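Local atomic coordinates of uncharacterized metal-dependent hydrolase (Pyrococcus furiosus, PDB entry 3ICJ), a protein that is of uncharacterised function but binds two zinc ions and, as in related amidohydrolases, probably hydrolyses carbon-nitrogen bonds other than peptide bonds. Residues 304-309 with 314-319; 164-169 with 205-210; 326-331 with 362-367; 419-424 with 463-468; 353-358 with 379-384. All blocks are in the same frame, centred on the assembly; numbering follows the deposited sequence.

Contact 1 (304-309 with 314-319); sequences GARTAL and YTDNPT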
# COMPACT_ATOMS: atom_id res chain seq x y z
N GLY A 304 13.77 -9.64 3.74
CA GLY A 304 13.41 -10.68 4.70
C GLY A 304 13.61 -12.08 4.16
O GLY A 304 14.11 -12.96 4.86
N ALA A 305 13.25 -12.25 2.90
CA ALA A 305 13.37 -13.53 2.22
C ALA A 305 14.73 -13.68 1.52
O ALA A 305 15.02 -14.74 0.95
CB ALA A 305 12.19 -13.72 1.24
N ARG A 306 15.57 -12.64 1.59
CA ARG A 306 16.88 -12.61 0.89
C ARG A 306 16.73 -12.68 -0.64
O ARG A 306 17.60 -13.21 -1.34
CB ARG A 306 17.88 -13.68 1.39
CG ARG A 306 18.12 -13.67 2.90
CD ARG A 306 19.39 -14.40 3.29
NE ARG A 306 19.52 -14.40 4.75
CZ ARG A 306 18.91 -15.26 5.56
NH1 ARG A 306 18.18 -16.25 5.06
NH2 ARG A 306 19.06 -15.15 6.88
N THR A 307 15.62 -12.13 -1.14
CA THR A 307 15.36 -12.07 -2.58
C THR A 307 15.46 -10.66 -3.18
O THR A 307 15.37 -10.48 -4.39
CB THR A 307 14.02 -12.73 -2.95
OG1 THR A 307 12.99 -12.19 -2.12
CG2 THR A 307 14.07 -14.28 -2.76
N ALA A 308 15.66 -9.66 -2.32
CA ALA A 308 16.01 -8.30 -2.75
C ALA A 308 17.39 -8.36 -3.38
O ALA A 308 18.28 -9.04 -2.85
CB ALA A 308 16.02 -7.35 -1.56
N LEU A 309 17.56 -7.69 -4.52
CA LEU A 309 18.79 -7.84 -5.33
C LEU A 309 19.90 -6.90 -4.90
O LEU A 309 19.78 -5.70 -5.09
CB LEU A 309 18.48 -7.65 -6.83
CG LEU A 309 19.61 -8.07 -7.79
CD1 LEU A 309 19.74 -9.61 -7.89
CD2 LEU A 309 19.39 -7.46 -9.18
N TYR A 314 24.57 -11.37 0.57
CA TYR A 314 24.00 -11.16 1.92
C TYR A 314 25.02 -11.45 3.01
O TYR A 314 25.81 -12.40 2.91
CB TYR A 314 22.72 -11.99 2.15
CG TYR A 314 21.49 -11.38 1.51
CD1 TYR A 314 21.23 -11.55 0.15
CD2 TYR A 314 20.61 -10.60 2.27
CE1 TYR A 314 20.13 -10.97 -0.46
CE2 TYR A 314 19.50 -10.01 1.68
CZ TYR A 314 19.27 -10.19 0.32
OH TYR A 314 18.17 -9.62 -0.25
N THR A 315 25.04 -10.61 4.04
CA THR A 315 25.95 -10.82 5.17
C THR A 315 25.63 -12.14 5.88
O THR A 315 26.54 -12.85 6.29
CB THR A 315 25.93 -9.61 6.13
OG1 THR A 315 26.24 -8.44 5.39
CG2 THR A 315 26.95 -9.76 7.28
N ASP A 316 24.35 -12.48 6.00
CA ASP A 316 23.94 -13.73 6.65
C ASP A 316 23.56 -14.87 5.70
O ASP A 316 22.92 -15.84 6.12
CB ASP A 316 22.81 -13.47 7.67
CG ASP A 316 21.51 -12.98 7.02
OD1 ASP A 316 21.48 -12.68 5.80
OD2 ASP A 316 20.49 -12.90 7.74
N ASN A 317 23.92 -14.72 4.42
CA ASN A 317 23.99 -15.84 3.45
C ASN A 317 24.90 -15.44 2.28
O ASN A 317 24.40 -14.94 1.25
CB ASN A 317 22.60 -16.27 2.95
CG ASN A 317 22.61 -17.57 2.13
OD1 ASN A 317 23.66 -18.07 1.71
ND2 ASN A 317 21.43 -18.11 1.90
N PRO A 318 26.23 -15.63 2.43
CA PRO A 318 27.20 -15.22 1.40
C PRO A 318 27.11 -15.97 0.06
O PRO A 318 27.88 -15.67 -0.87
CB PRO A 318 28.56 -15.46 2.07
CG PRO A 318 28.25 -15.35 3.55
CD PRO A 318 26.92 -16.02 3.68
N THR A 319 26.20 -16.94 -0.04
CA THR A 319 26.03 -17.74 -1.25
C THR A 319 24.99 -17.12 -2.20
O THR A 319 24.79 -17.62 -3.30
CB THR A 319 25.65 -19.22 -0.94
OG1 THR A 319 24.27 -19.30 -0.59
CG2 THR A 319 26.51 -19.82 0.21
O HOH W 1 18.79 -17.72 2.15
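Arg306 lies against Tyr314 with its first methylenes and grips Asp316 with its guanidinium. Its CB stands almost directly over the middle of the Tyr314 ring, a CH-pi contact 3.9 Å from CB to the ring centroid, and CG follows above CD2. From there the chain runs straight out to NE, chi2 and chi3 both near 180°, and carries the guanidinium past the ring, its plane nearly perpendicular to the phenol. The grip on Asp316 is side-on: Arg306 NE reaches Asp316 OD1 at 2.8 Å and Arg306 NH2 reaches Asp316 OD2 at 2.8 Å, both bonds close to straight. The two oxygens lie near the guanidinium plane, yet each is met from above the carboxylate plane, since the two planes are turned 68° apart. Asp316 OD2 also pairs with Arg408. CD of Arg306 packs on Asn317 CB, and a water accepts from Asn317 ND2 and, weakly, from Arg306 NH1. Both segments belong to the long loop between strand 290-294 and helix 328-338 of the amidohydrolase fold, and Tyr314 to Asn317 form a type I beta turn there; Asn317 then closes an Asx turn onto Thr319 N. Past Thr307, Ala308 meets the far end of the phenol: Tyr314 OH donates to Ala308 O at 2.7 Å, and Ala308 CB lies 3.4 Å from Tyr314 OH. The side chain of Ala308 is about 6 Å from that of the zinc ligand His348.

Contact 2 (164-169 with 205-210); sequences FLYRRC and ESRKII
Phe164, Tyr166 and Arg207 carry most of the packing between strand 163-167, inside a mixed beta sheet, and helix 200-214, which lies against that sheet; the short axes run 11.8 Å apart at 142°. With CG anti to the backbone N (chi1 -178°), the Phe164 ring extends from the strand toward the helix. One of its faces takes the methyl CD1 of Ile210, displaced toward the rim, in a CH-pi contact of 3.8 Å from CD1 to the ring centroid. Ser206 CB touches the same ring at CE1, while Ser206 OG is occupied by the helix carbonyl of Ala202. Within the strand, Phe164 turns its CE2 edge to a face of Tyr166. Phe138 of the adjacent strand 137-142 packs on both Phe164 and Ile210, and Met179 and Leu183 of helix 177-183 also touch Ile210. One residue on from Ser206, Arg207 stretches past the phenol with its guanidinium only 21° from the ring plane. Its aliphatic part meets the hydroxyl, with CG 3.2 Å from Tyr166 OH. Arg207 NE comes within 3.2 Å of Tyr166 OH, but the N-H is turned well off the oxygen and the hydrogen bond is weak.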
# COMPACT_ATOMS: atom_id res chain seq x y z
N PHE A 164 -8.87 -22.62 4.13
CA PHE A 164 -7.47 -22.44 3.75
C PHE A 164 -6.84 -21.59 4.84
O PHE A 164 -7.20 -20.42 5.01
CB PHE A 164 -7.37 -21.77 2.37
CG PHE A 164 -5.95 -21.58 1.87
CD1 PHE A 164 -5.40 -22.48 0.97
CD2 PHE A 164 -5.19 -20.49 2.27
CE1 PHE A 164 -4.10 -22.31 0.50
CE2 PHE A 164 -3.88 -20.31 1.81
CZ PHE A 164 -3.34 -21.23 0.92
N LEU A 165 -5.91 -22.18 5.60
CA LEU A 165 -5.39 -21.56 6.82
C LEU A 165 -3.87 -21.41 6.84
O LEU A 165 -3.16 -22.40 6.90
CB LEU A 165 -5.83 -22.36 8.05
CG LEU A 165 -7.31 -22.72 8.22
CD1 LEU A 165 -7.48 -23.72 9.35
CD2 LEU A 165 -8.16 -21.50 8.46
N TYR A 166 -3.40 -20.17 6.80
CA TYR A 166 -1.97 -19.89 6.88
C TYR A 166 -1.41 -20.28 8.24
O TYR A 166 -2.10 -20.20 9.26
CB TYR A 166 -1.69 -18.41 6.60
CG TYR A 166 -1.87 -18.02 5.16
CD1 TYR A 166 -0.84 -18.19 4.24
CD2 TYR A 166 -3.06 -17.46 4.71
CE1 TYR A 166 -1.00 -17.83 2.91
CE2 TYR A 166 -3.23 -17.10 3.39
CZ TYR A 166 -2.20 -17.29 2.49
OH TYR A 166 -2.36 -16.92 1.18
N ARG A 167 -0.15 -20.72 8.26
CA ARG A 167 0.64 -20.71 9.48
C ARG A 167 1.09 -19.30 9.84
O ARG A 167 0.99 -18.38 9.03
CB ARG A 167 1.86 -21.63 9.33
CG ARG A 167 2.49 -22.05 10.65
CD ARG A 167 3.75 -22.87 10.42
NE ARG A 167 4.42 -23.20 11.68
CZ ARG A 167 5.20 -22.36 12.35
NH1 ARG A 167 5.41 -21.13 11.89
NH2 ARG A 167 5.76 -22.75 13.49
N ARG A 168 1.58 -19.14 11.06
CA ARG A 168 2.07 -17.84 11.52
C ARG A 168 2.97 -17.18 10.48
O ARG A 168 2.76 -16.03 10.11
CB ARG A 168 2.83 -17.99 12.84
CG ARG A 168 2.03 -17.60 14.07
CD ARG A 168 2.82 -17.82 15.35
NE ARG A 168 4.04 -17.02 15.37
CZ ARG A 168 5.26 -17.51 15.17
NH1 ARG A 168 5.43 -18.80 14.92
NH2 ARG A 168 6.32 -16.71 15.21
N CYS A 169 3.96 -17.93 10.00
CA CYS A 169 5.00 -17.37 9.16
C CYS A 169 4.44 -16.89 7.82
O CYS A 169 5.06 -16.08 7.13
CB CYS A 169 6.12 -18.39 8.92
SG CYS A 169 5.53 -20.05 8.51
N GLU A 205 1.75 -20.89 -5.62
CA GLU A 205 0.82 -21.34 -6.68
C GLU A 205 -0.63 -21.46 -6.18
O GLU A 205 -1.56 -21.08 -6.90
CB GLU A 205 1.32 -22.65 -7.31
CG GLU A 205 0.31 -23.45 -8.14
CD GLU A 205 0.19 -23.02 -9.61
OE1 GLU A 205 -0.19 -23.88 -10.43
OE2 GLU A 205 0.46 -21.85 -9.95
N SER A 206 -0.82 -21.98 -4.96
CA SER A 206 -2.14 -22.01 -4.30
C SER A 206 -2.76 -20.62 -4.22
O SER A 206 -3.93 -20.47 -4.57
CB SER A 206 -2.07 -22.59 -2.88
OG SER A 206 -1.77 -23.98 -2.90
N ARG A 207 -1.98 -19.65 -3.77
CA ARG A 207 -2.40 -18.26 -3.69
C ARG A 207 -2.80 -17.75 -5.06
O ARG A 207 -3.82 -17.12 -5.21
CB ARG A 207 -1.24 -17.40 -3.18
CG ARG A 207 -1.06 -17.31 -1.70
CD ARG A 207 -0.17 -16.11 -1.39
NE ARG A 207 0.52 -16.16 -0.11
CZ ARG A 207 1.79 -16.49 0.04
NH1 ARG A 207 2.52 -16.87 -1.00
NH2 ARG A 207 2.35 -16.48 1.25
N LYS A 208 -1.97 -18.01 -6.06
CA LYS A 208 -2.20 -17.54 -7.43
C LYS A 208 -3.53 -18.08 -7.96
O LYS A 208 -4.33 -17.32 -8.51
CB LYS A 208 -1.04 -17.95 -8.34
CG LYS A 208 -1.18 -17.55 -9.81
CD LYS A 208 -0.16 -18.27 -10.69
CE LYS A 208 0.98 -17.36 -11.10
NZ LYS A 208 0.59 -16.55 -12.29
N ILE A 209 -3.78 -19.39 -7.75
CA ILE A 209 -5.01 -20.03 -8.20
C ILE A 209 -6.24 -19.48 -7.45
O ILE A 209 -7.28 -19.21 -8.06
CB ILE A 209 -4.94 -21.59 -8.11
CG1 ILE A 209 -3.91 -22.14 -9.12
CG2 ILE A 209 -6.29 -22.21 -8.41
CD1 ILE A 209 -3.44 -23.59 -8.83
N ILE A 210 -6.10 -19.30 -6.15
CA ILE A 210 -7.14 -18.67 -5.33
C ILE A 210 -7.51 -17.27 -5.86
O ILE A 210 -8.69 -16.98 -6.10
CB ILE A 210 -6.72 -18.62 -3.84
CG1 ILE A 210 -6.84 -20.02 -3.24
CG2 ILE A 210 -7.59 -17.60 -3.06
CD1 ILE A 210 -6.05 -20.23 -1.94

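Contact 3 (326-331 with 362-367); sequences MNKDEI and FEEAEF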
# COMPACT_ATOMS: atom_id res chain seq x y z
N MET A 326 12.67 -8.92 -12.93
CA MET A 326 12.62 -8.30 -14.26
C MET A 326 13.88 -7.48 -14.46
O MET A 326 14.25 -6.68 -13.59
CB MET A 326 11.44 -7.34 -14.39
CG MET A 326 10.07 -7.94 -14.56
SD MET A 326 8.87 -6.59 -14.73
CE MET A 326 8.96 -6.27 -16.45
N ASN A 327 14.51 -7.63 -15.63
CA ASN A 327 15.75 -6.90 -15.90
C ASN A 327 15.46 -5.57 -16.58
O ASN A 327 14.30 -5.26 -16.87
CB ASN A 327 16.77 -7.76 -16.69
CG ASN A 327 16.35 -8.04 -18.15
OD1 ASN A 327 15.67 -7.23 -18.80
ND2 ASN A 327 16.77 -9.17 -18.66
N LYS A 328 16.51 -4.81 -16.85
CA LYS A 328 16.38 -3.49 -17.46
C LYS A 328 15.57 -3.50 -18.79
O LYS A 328 14.67 -2.69 -18.92
CB LYS A 328 17.74 -2.83 -17.65
CG LYS A 328 17.65 -1.40 -18.18
CD LYS A 328 18.81 -1.07 -19.07
CE LYS A 328 18.73 -1.87 -20.34
NZ LYS A 328 19.99 -1.81 -21.09
N ASP A 329 15.89 -4.41 -19.72
CA ASP A 329 15.21 -4.48 -21.02
C ASP A 329 13.71 -4.79 -20.88
O ASP A 329 12.88 -4.34 -21.69
CB ASP A 329 15.82 -5.57 -21.92
CG ASP A 329 17.21 -5.21 -22.46
OD1 ASP A 329 17.52 -4.02 -22.64
OD2 ASP A 329 17.97 -6.16 -22.75
N GLU A 330 13.37 -5.60 -19.88
CA GLU A 330 11.98 -6.01 -19.69
C GLU A 330 11.15 -4.87 -19.11
O GLU A 330 9.95 -4.73 -19.43
CB GLU A 330 11.89 -7.27 -18.82
CG GLU A 330 12.64 -8.47 -19.42
CD GLU A 330 12.73 -9.67 -18.49
OE1 GLU A 330 13.07 -9.49 -17.30
OE2 GLU A 330 12.50 -10.80 -18.95
N ILE A 331 11.78 -4.04 -18.28
CA ILE A 331 11.13 -2.85 -17.72
C ILE A 331 10.94 -1.82 -18.83
O ILE A 331 9.85 -1.31 -18.99
CB ILE A 331 11.92 -2.24 -16.55
CG1 ILE A 331 12.02 -3.23 -15.39
CG2 ILE A 331 11.28 -0.93 -16.08
CD1 ILE A 331 12.99 -2.81 -14.35
N PHE A 362 14.74 3.78 -16.35
CA PHE A 362 14.15 5.12 -16.47
C PHE A 362 15.02 6.05 -17.31
O PHE A 362 14.50 6.83 -18.11
CB PHE A 362 13.89 5.75 -15.09
CG PHE A 362 12.81 5.07 -14.30
CD1 PHE A 362 11.74 4.45 -14.92
CD2 PHE A 362 12.86 5.07 -12.90
CE1 PHE A 362 10.74 3.82 -14.18
CE2 PHE A 362 11.88 4.44 -12.15
CZ PHE A 362 10.81 3.82 -12.78
N GLU A 363 16.34 5.97 -17.10
CA GLU A 363 17.30 6.74 -17.87
C GLU A 363 17.21 6.44 -19.36
O GLU A 363 17.13 7.37 -20.17
CB GLU A 363 18.72 6.41 -17.43
CG GLU A 363 19.40 7.50 -16.66
CD GLU A 363 20.86 7.63 -17.02
OE1 GLU A 363 21.24 8.69 -17.57
OE2 GLU A 363 21.62 6.68 -16.77
N GLU A 364 17.21 5.16 -19.71
CA GLU A 364 17.25 4.73 -21.11
C GLU A 364 15.97 5.11 -21.83
O GLU A 364 16.00 5.60 -22.95
CB GLU A 364 17.49 3.22 -21.22
CG GLU A 364 17.21 2.63 -22.60
CD GLU A 364 17.66 1.20 -22.76
OE1 GLU A 364 18.68 0.82 -22.14
OE2 GLU A 364 17.00 0.46 -23.52
N ALA A 365 14.84 4.91 -21.15
CA ALA A 365 13.53 5.24 -21.72
C ALA A 365 13.18 6.74 -21.63
O ALA A 365 12.13 7.15 -22.13
CB ALA A 365 12.44 4.39 -21.06
N GLU A 366 14.05 7.53 -20.99
CA GLU A 366 13.86 8.97 -20.75
C GLU A 366 12.52 9.22 -20.09
O GLU A 366 11.75 10.09 -20.51
CB GLU A 366 14.02 9.78 -22.06
CG GLU A 366 15.42 9.68 -22.63
CD GLU A 366 15.48 10.04 -24.11
OE1 GLU A 366 14.84 9.35 -24.94
OE2 GLU A 366 16.18 11.01 -24.43
N PHE A 367 12.25 8.44 -19.04
CA PHE A 367 10.94 8.37 -18.47
C PHE A 367 11.09 8.60 -16.97
O PHE A 367 11.85 7.92 -16.31
CB PHE A 367 10.34 6.98 -18.75
CG PHE A 367 8.91 6.81 -18.26
CD1 PHE A 367 7.84 7.12 -19.09
CD2 PHE A 367 8.65 6.29 -16.99
CE1 PHE A 367 6.51 6.93 -18.66
CE2 PHE A 367 7.33 6.12 -16.54
CZ PHE A 367 6.27 6.45 -17.39
O HOH W 2 15.94 -2.16 -23.82
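Lys328 reaches across from the first turn of helix 328-338 to Glu364 in the last turn of helix 352-365, a surface salt bridge between neighbouring helices of the amidohydrolase barrel. Lys328 CB points toward the partner helix, and CG continues anti to the backbone N (chi1 -175°); the side chain also packs on Asp360 and Ala361. Bends at chi2 and chi3 then bring the chain past Glu364 OE1: Lys328 CD is 3.6 Å and Lys328 CE 3.2 Å from it, and Lys328 NZ closes the salt bridge to Glu364 OE1 at 3.1 Å, the hydrogen bond in it being weak. Glu364, extended, crosses the lysine at about a right angle. A long pair from NZ to Asp329 OD1 draws in the second acid. A methionine here would probably leave Glu364 without its charged mate and two nearby carboxylates less well balanced. Asn327 and Glu330 form the capping box at the start of the lysine's helix; a Schellman motif with Glu366 ends the other. Between the acids, a water donates to Asp329 OD1 at 2.7 Å and to Glu364 OE2 at 2.8 Å.

Contact 4 (419-424 with 463-468); sequences RLKTLS and REEALH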
# COMPACT_ATOMS: atom_id res chain seq x y z
N ARG A 419 16.36 5.77 4.09
CA ARG A 419 16.98 7.09 4.18
C ARG A 419 15.94 8.18 3.91
O ARG A 419 16.06 8.94 2.95
CB ARG A 419 18.13 7.16 3.17
CG ARG A 419 19.24 6.17 3.48
CD ARG A 419 20.42 6.32 2.50
NE ARG A 419 21.21 7.53 2.73
CZ ARG A 419 22.35 7.79 2.10
NH1 ARG A 419 22.81 6.93 1.18
NH2 ARG A 419 23.03 8.90 2.35
N LEU A 420 14.93 8.26 4.78
CA LEU A 420 13.76 9.09 4.58
C LEU A 420 14.11 10.56 4.43
O LEU A 420 13.62 11.22 3.52
CB LEU A 420 12.75 8.90 5.73
CG LEU A 420 12.33 7.46 6.06
CD1 LEU A 420 11.25 7.43 7.13
CD2 LEU A 420 11.86 6.72 4.83
N LYS A 421 14.96 11.05 5.32
CA LYS A 421 15.33 12.47 5.31
C LYS A 421 16.12 12.81 4.03
O LYS A 421 15.83 13.81 3.36
CB LYS A 421 16.11 12.83 6.58
CG LYS A 421 16.77 14.21 6.59
CD LYS A 421 15.73 15.31 6.61
CE LYS A 421 16.35 16.67 6.88
NZ LYS A 421 15.55 17.73 6.24
N THR A 422 17.09 11.97 3.69
CA THR A 422 17.93 12.19 2.51
C THR A 422 17.11 12.13 1.23
O THR A 422 17.14 13.07 0.43
CB THR A 422 19.09 11.19 2.46
OG1 THR A 422 19.91 11.39 3.61
CG2 THR A 422 19.98 11.40 1.22
N LEU A 423 16.35 11.06 1.04
CA LEU A 423 15.50 10.93 -0.13
C LEU A 423 14.48 12.07 -0.31
O LEU A 423 14.31 12.59 -1.41
CB LEU A 423 14.82 9.55 -0.17
CG LEU A 423 15.71 8.30 -0.25
CD1 LEU A 423 14.84 7.06 -0.08
CD2 LEU A 423 16.52 8.23 -1.54
N SER A 424 13.84 12.49 0.78
CA SER A 424 12.87 13.58 0.71
C SER A 424 13.50 14.95 0.39
O SER A 424 12.84 15.82 -0.18
CB SER A 424 12.04 13.64 1.99
OG SER A 424 12.87 13.99 3.08
N ARG A 463 8.21 16.17 12.70
CA ARG A 463 6.77 15.89 12.65
C ARG A 463 6.05 16.60 11.48
O ARG A 463 5.22 15.98 10.80
CB ARG A 463 6.09 16.18 13.99
CG ARG A 463 4.73 15.50 14.12
CD ARG A 463 4.36 15.33 15.57
NE ARG A 463 2.92 15.17 15.73
CZ ARG A 463 2.29 13.99 15.74
NH1 ARG A 463 0.97 13.95 15.88
NH2 ARG A 463 2.98 12.87 15.63
N GLU A 464 6.42 17.86 11.23
CA GLU A 464 5.92 18.65 10.10
C GLU A 464 6.20 17.98 8.76
O GLU A 464 5.33 17.89 7.90
CB GLU A 464 6.58 20.03 10.06
CG GLU A 464 6.31 20.95 11.23
CD GLU A 464 7.13 22.22 11.16
OE1 GLU A 464 7.91 22.36 10.19
OE2 GLU A 464 7.01 23.08 12.05
N GLU A 465 7.45 17.51 8.60
CA GLU A 465 7.87 16.89 7.36
C GLU A 465 7.11 15.60 7.14
O GLU A 465 6.65 15.34 6.04
CB GLU A 465 9.39 16.63 7.33
CG GLU A 465 10.26 17.88 7.18
CD GLU A 465 11.76 17.60 7.41
OE1 GLU A 465 12.11 16.91 8.40
OE2 GLU A 465 12.59 18.08 6.62
N ALA A 466 6.98 14.78 8.20
CA ALA A 466 6.27 13.50 8.11
C ALA A 466 4.81 13.68 7.70
O ALA A 466 4.30 12.92 6.87
CB ALA A 466 6.36 12.72 9.43
N LEU A 467 4.15 14.70 8.25
CA LEU A 467 2.78 15.03 7.85
C LEU A 467 2.70 15.53 6.40
O LEU A 467 1.82 15.12 5.65
CB LEU A 467 2.16 16.03 8.83
CG LEU A 467 1.88 15.44 10.23
CD1 LEU A 467 1.79 16.53 11.27
CD2 LEU A 467 0.65 14.57 10.26
N HIS A 468 3.65 16.39 6.01
CA HIS A 468 3.78 16.76 4.61
C HIS A 468 3.90 15.56 3.67
O HIS A 468 3.14 15.44 2.70
CB HIS A 468 4.98 17.69 4.39
CG HIS A 468 5.30 17.87 2.95
ND1 HIS A 468 4.41 18.46 2.07
CD2 HIS A 468 6.38 17.51 2.22
CE1 HIS A 468 4.95 18.46 0.85
NE2 HIS A 468 6.14 17.89 0.92
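The N-terminal turns of helices 420-426 and 463-477 are joined at the protein surface by a single salt bridge, Lys421 to Glu465. Lys421 NZ lies 3.0 Å from Glu465 OE2 and donates to its syn lone pair. CG of Lys421 stands anti to the backbone N (chi1 170°), and a bend at chi2 swings the rest of the chain toward the second helix, bringing CE within 4.0 Å of Glu465 OE2. Glu465 answers with a chain extended beyond CG, and the two side chains meet obliquely, touching through their charged ends. The carboxylate is held at both oxygens: Glu465 OE1 accepts from the backbone N of Ser462, just ahead of its own helix, which probably limits its turning and leaves OE2 directed at the lysine. Lys421 also packs on Glu459 in the loop leading to helix 463-477. Elsewhere on the two helices, Leu423 and Ala466 pack on strand 429-431, while helix 442-451 packs against Ala466 and Leu467.

Contact 5 (353-358 with 379-384); sequences KAVDVA and DDQLER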
# COMPACT_ATOMS: atom_id res chain seq x y z
N LYS A 353 21.09 -2.98 -5.83
CA LYS A 353 21.29 -3.29 -7.24
C LYS A 353 19.97 -3.22 -8.02
O LYS A 353 19.95 -2.82 -9.19
CB LYS A 353 21.96 -4.65 -7.43
CG LYS A 353 22.38 -4.93 -8.89
CD LYS A 353 23.04 -6.26 -9.04
CE LYS A 353 23.40 -6.50 -10.51
NZ LYS A 353 23.76 -7.92 -10.71
N ALA A 354 18.87 -3.60 -7.38
CA ALA A 354 17.55 -3.43 -7.98
C ALA A 354 17.29 -1.97 -8.31
O ALA A 354 16.73 -1.66 -9.37
CB ALA A 354 16.50 -3.93 -7.07
N VAL A 355 17.73 -1.08 -7.41
CA VAL A 355 17.61 0.37 -7.58
C VAL A 355 18.38 0.85 -8.82
O VAL A 355 17.88 1.68 -9.58
CB VAL A 355 18.03 1.16 -6.31
CG1 VAL A 355 18.16 2.62 -6.60
CG2 VAL A 355 17.01 0.97 -5.19
N ASP A 356 19.58 0.30 -9.03
CA ASP A 356 20.37 0.52 -10.25
C ASP A 356 19.63 0.09 -11.51
O ASP A 356 19.64 0.83 -12.49
CB ASP A 356 21.67 -0.26 -10.18
CG ASP A 356 22.72 0.42 -9.30
OD1 ASP A 356 22.68 1.65 -9.10
OD2 ASP A 356 23.59 -0.32 -8.80
N VAL A 357 18.98 -1.08 -11.47
CA VAL A 357 18.23 -1.61 -12.62
C VAL A 357 17.07 -0.67 -12.98
O VAL A 357 16.87 -0.34 -14.17
CB VAL A 357 17.71 -3.07 -12.36
CG1 VAL A 357 16.69 -3.52 -13.45
CG2 VAL A 357 18.89 -4.05 -12.32
N ALA A 358 16.34 -0.21 -11.96
CA ALA A 358 15.23 0.73 -12.13
C ALA A 358 15.69 2.09 -12.67
O ALA A 358 15.09 2.60 -13.61
CB ALA A 358 14.45 0.91 -10.82
N ASP A 379 25.00 6.22 -1.41
CA ASP A 379 25.44 7.60 -1.64
C ASP A 379 25.63 7.93 -3.12
O ASP A 379 25.18 8.97 -3.60
CB ASP A 379 26.74 7.89 -0.88
CG ASP A 379 26.52 8.16 0.60
OD1 ASP A 379 25.38 8.00 1.10
OD2 ASP A 379 27.49 8.54 1.28
N ASP A 380 26.26 7.01 -3.85
CA ASP A 380 26.51 7.21 -5.27
C ASP A 380 25.26 7.16 -6.15
O ASP A 380 25.31 7.55 -7.32
CB ASP A 380 27.62 6.26 -5.78
CG ASP A 380 27.21 4.79 -5.77
OD1 ASP A 380 26.26 4.40 -6.47
OD2 ASP A 380 27.88 3.99 -5.08
N GLN A 381 24.13 6.68 -5.61
CA GLN A 381 22.89 6.63 -6.38
C GLN A 381 22.07 7.91 -6.24
O GLN A 381 21.19 8.17 -7.06
CB GLN A 381 22.04 5.42 -5.96
CG GLN A 381 22.63 4.07 -6.37
CD GLN A 381 21.88 2.90 -5.75
OE1 GLN A 381 21.53 2.94 -4.58
NE2 GLN A 381 21.60 1.89 -6.55
N LEU A 382 22.36 8.69 -5.20
CA LEU A 382 21.62 9.91 -4.87
C LEU A 382 21.58 10.95 -5.99
O LEU A 382 20.51 11.48 -6.30
CB LEU A 382 22.17 10.56 -3.60
CG LEU A 382 22.13 9.74 -2.31
CD1 LEU A 382 22.78 10.52 -1.17
CD2 LEU A 382 20.68 9.37 -1.95
N GLU A 383 22.73 11.23 -6.60
CA GLU A 383 22.79 12.16 -7.73
C GLU A 383 21.89 11.75 -8.89
O GLU A 383 21.27 12.61 -9.50
CB GLU A 383 24.22 12.39 -8.22
CG GLU A 383 25.02 13.42 -7.40
CD GLU A 383 24.27 14.74 -7.17
OE1 GLU A 383 23.76 15.34 -8.14
OE2 GLU A 383 24.19 15.18 -6.00
N ARG A 384 21.84 10.45 -9.19
CA ARG A 384 21.02 9.93 -10.30
C ARG A 384 19.54 10.11 -10.01
O ARG A 384 18.78 10.42 -10.92
CB ARG A 384 21.29 8.44 -10.54
CG ARG A 384 22.66 8.10 -11.08
CD ARG A 384 22.72 6.63 -11.42
NE ARG A 384 22.09 6.34 -12.71
CZ ARG A 384 21.78 5.12 -13.14
NH1 ARG A 384 21.24 4.96 -14.34
NH2 ARG A 384 22.00 4.06 -12.37
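Gln381 NE2 donates to Asp356 OD1 at 2.8 Å, nearly straight at 168°. The acceptor lies in the plane of the amide, whereas the donor comes from well above the carboxylate plane, because the two flat groups stand 77° apart. The same nitrogen donates to the carbonyl of Asp352, and Gln381 OE1 accepts from Arg378 N, so both ends of the amide are bonded and its orientation is fixed. Asp356 OD2 pairs with Arg378. Val355 lies alongside, its CG1 3.5 Å from Gln381 NE2. Helices 352-365 and 379-388, the axes of their short segments 11.1 Å apart and nearly parallel at 20°, follow consecutive parallel strands, 346-349 and 370-371, in the beta-alpha succession of the amidohydrolase barrel. Near these strands are the zinc ligands His348 and His373, the latter's side chain about 8 Å from that of Val355. Replacing Gln381 by a leucine is likely to leave Asp356 OD1 and the Asp352 carbonyl without this donor and to weaken the tie between the helices. Farther along, Arg384 bends at chi3 toward the first helix; its NH1 pairs with Asp360 and Glu363, while Arg384 NH2 stays 4.1 Å from Asp356 OD1, too far for a salt bridge.

Along the chain contact 2 comes first, then contact 1, then contacts 3 and 5, whose segments alternate, and finally contact 4. Contacts 3 and 5 share helix 352-365, their centres 13 Å apart, and a salt bridge from Glu363 to Arg384 joins them. Contact 5 is connected onward to contact 4 by the Arg419–Asp379 pair, and to contact 1, where Leu309 O probably accepts from Ala354 N. Contact 5 thus touches each of the other three, which do not touch one another; of these four, contacts 1 and 5 lie near zinc ligands. Contact 2 stands apart in its own mixed sheet, 24 Å from contact 1 and 36 Å from contact 4 between centres, with the chain's centre between it and contact 4.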